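Local coordinates for glycosyl hydrolase, family 38 (Enterococcus faecalis, PDB 5KBP) that acts as an alpha-mannosidase of glycoside hydrolase family 38, probably hydrolysing terminal alpha-mannose residues from glycans with the aid of a bound metal ion, at the interface of chains A and B. Coordinates in Å, arbitrary orientation; residue numbers count along the deposited sequence, not the author numbering. Chains: chain A/B, Glycosyl hydrolase, family 38.

The interface of chains A and B. Residues chain A 436-437, 440-441, 486; chain B 622, 625-628.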
loop_
_atom_site.group_PDB
_atom_site.type_symbol
_atom_site.label_atom_id
_atom_site.label_comp_id
_atom_site.label_asym_id
_atom_site.label_seq_id
_atom_site.Cartn_x
_atom_site.Cartn_y
_atom_site.Cartn_z
ATOM N N PRO A 436 31.235 10.269 14.969
ATOM C CA PRO A 436 30.157 11.047 14.333
ATOM C C PRO A 436 29.617 12.178 15.190
ATOM O O PRO A 436 29.314 13.252 14.657
ATOM C CB PRO A 436 29.085 9.984 14.053
ATOM C CG PRO A 436 29.838 8.699 13.976
ATOM C CD PRO A 436 30.948 8.825 14.977
ATOM N N GLU A 437 29.480 11.975 16.503
ATOM C CA GLU A 437 28.968 13.051 17.344
ATOM C C GLU A 437 29.983 14.177 17.490
ATOM O O GLU A 437 29.595 15.341 17.643
ATOM C CB GLU A 437 28.560 12.516 18.717
ATOM C CG GLU A 437 29.664 11.814 19.491
ATOM C CD GLU A 437 29.260 11.512 20.922
ATOM O OE1 GLU A 437 28.545 12.341 21.525
ATOM O OE2 GLU A 437 29.651 10.447 21.443
ATOM N N TYR A 440 29.607 16.237 14.410
ATOM C CA TYR A 440 28.353 16.982 14.478
ATOM C C TYR A 440 28.527 18.278 15.259
ATOM O O TYR A 440 28.216 19.366 14.761
ATOM C CB TYR A 440 27.272 16.099 15.108
ATOM C CG TYR A 440 25.915 16.746 15.269
ATOM C CD1 TYR A 440 25.592 17.450 16.422
ATOM C CD2 TYR A 440 24.948 16.630 14.280
ATOM C CE1 TYR A 440 24.351 18.034 16.578
ATOM C CE2 TYR A 440 23.702 17.211 14.426
ATOM C CZ TYR A 440 23.409 17.911 15.579
ATOM O OH TYR A 440 22.172 18.492 15.734
ATOM N N HIS A 441 29.033 18.179 16.491
ATOM C CA HIS A 441 29.216 19.368 17.313
ATOM C C HIS A 441 30.385 20.227 16.846
ATOM O O HIS A 441 30.411 21.425 17.144
ATOM C CB HIS A 441 29.403 18.968 18.778
ATOM C CG HIS A 441 28.184 18.353 19.394
ATOM N ND1 HIS A 441 28.050 16.996 19.591
ATOM C CD2 HIS A 441 27.037 18.913 19.847
ATOM C CE1 HIS A 441 26.877 16.746 20.143
ATOM N NE2 HIS A 441 26.243 17.892 20.309
ATOM N N MET A 486 28.730 13.984 8.289
ATOM C CA MET A 486 28.073 15.127 8.909
ATOM C C MET A 486 28.356 16.356 8.056
ATOM O O MET A 486 29.505 16.590 7.664
ATOM C CB MET A 486 28.572 15.346 10.337
ATOM C CG MET A 486 28.170 14.261 11.318
ATOM S SD MET A 486 26.384 14.175 11.550
ATOM C CE MET A 486 26.293 13.151 13.014
ATOM N N GLU B 622 18.984 15.783 20.169
ATOM C CA GLU B 622 20.350 16.103 19.771
ATOM C C GLU B 622 21.249 14.875 19.821
ATOM O O GLU B 622 22.158 14.732 18.994
ATOM C CB GLU B 622 20.908 17.217 20.654
ATOM C CG GLU B 622 20.491 18.607 20.213
ATOM C CD GLU B 622 21.035 18.969 18.843
ATOM O OE1 GLU B 622 22.274 19.045 18.692
ATOM O OE2 GLU B 622 20.225 19.174 17.915
ATOM N N LYS B 625 20.307 13.074 16.559
ATOM C CA LYS B 625 20.817 13.748 15.368
ATOM C C LYS B 625 22.329 13.624 15.251
ATOM O O LYS B 625 22.860 13.542 14.136
ATOM C CB LYS B 625 20.408 15.223 15.381
ATOM C CG LYS B 625 18.914 15.462 15.244
ATOM C CD LYS B 625 18.603 16.944 15.092
ATOM C CE LYS B 625 17.123 17.181 14.842
ATOM N NZ LYS B 625 16.824 18.623 14.616
ATOM N N ALA B 626 23.039 13.611 16.378
ATOM C CA ALA B 626 24.493 13.507 16.372
ATOM C C ALA B 626 24.990 12.073 16.245
ATOM O O ALA B 626 26.207 11.856 16.272
ATOM C CB ALA B 626 25.071 14.141 17.640
ATOM N N VAL B 627 24.087 11.102 16.100
ATOM C CA VAL B 627 24.430 9.687 15.980
ATOM C C VAL B 627 25.296 9.275 17.167
ATOM O O VAL B 627 26.310 8.584 17.013
ATOM C CB VAL B 627 25.119 9.389 14.633
ATOM C CG1 VAL B 627 25.106 7.895 14.334
ATOM C CG2 VAL B 627 24.423 10.141 13.514
ATOM N N ARG B 628 24.906 9.712 18.361
ATOM C CA ARG B 628 25.579 9.288 19.579
ATOM C C ARG B 628 25.147 7.872 19.932
ATOM O O ARG B 628 23.950 7.562 19.929
ATOM C CB ARG B 628 25.262 10.246 20.725
ATOM C CG ARG B 628 25.618 9.707 22.100
ATOM C CD ARG B 628 25.386 10.757 23.174
ATOM N NE ARG B 628 26.310 11.879 23.041
ATOM C CZ ARG B 628 26.211 13.014 23.725
ATOM N NH1 ARG B 628 27.100 13.980 23.540
ATOM N NH2 ARG B 628 25.221 13.186 24.590
#
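B:Ala626 sets its methyl over one face of the A:Tyr440 ring, and this pairing forms the packed centre of the patch. B:Ala626 CB stands 3.9 Å from the centroid of the A:Tyr440 ring, a CH-pi contact displaced toward the rim, with CD1 and CG nearest. The phenol takes this position because CG lies anti to the backbone N (chi1 179°), directing the ring from helix A:436-445 toward chain B, where B:Ala626 follows the end of helix B:619-625. Three further groups close around the same alanine. CE1 of A:His441 and CB of A:Glu437 each come within 4.0 Å of B:Ala626 CB, and the A:Met486 methyl CE, from strand A:483-497, lies 3.8 Å from B:Ala626 CA and also packs on B:Val627 CG2. The imidazole is steadied from within chain A: A:His441 ND1 donates to the carbonyl O of A:Glu437 at 3.0 Å, approaching from above the carbonyl plane, while CD1 of A:Tyr440 lies over the centre of its ring.

Toward the tip of the phenol the contact becomes looser and polar. A:Tyr440 OH lies 3.0 Å from both OE1 and OE2 of B:Glu622, but both hydrogen bonds are weak, and the ring and carboxylate planes are inclined to each other. The B:Lys625 side chain passes obliquely across this hydroxyl end, its CB above the ring plane on the alanine side, 4.0 Å from A:Tyr440 CE2.

At another margin, polar geometry is better defined. B:Arg628 grips A:Glu437 side-on in a salt bridge, with both donors on one carboxylate oxygen, which lies in the guanidinium plane although the two planar groups are turned 58° apart. NH1 reaches OE1 nearly along its C-O axis, whereas B:Arg628 NE, 2.7 Å from A:Glu437 OE1, comes from the syn side but tilted out of the carboxylate plane. Two-fold symmetry repeats the patch with chains exchanged, consistent with a dimer, though the structure alone does not prove one in solution. In the salt bridge, the NE hydrogen bond to OE1 is the straighter, 155° at the hydrogen.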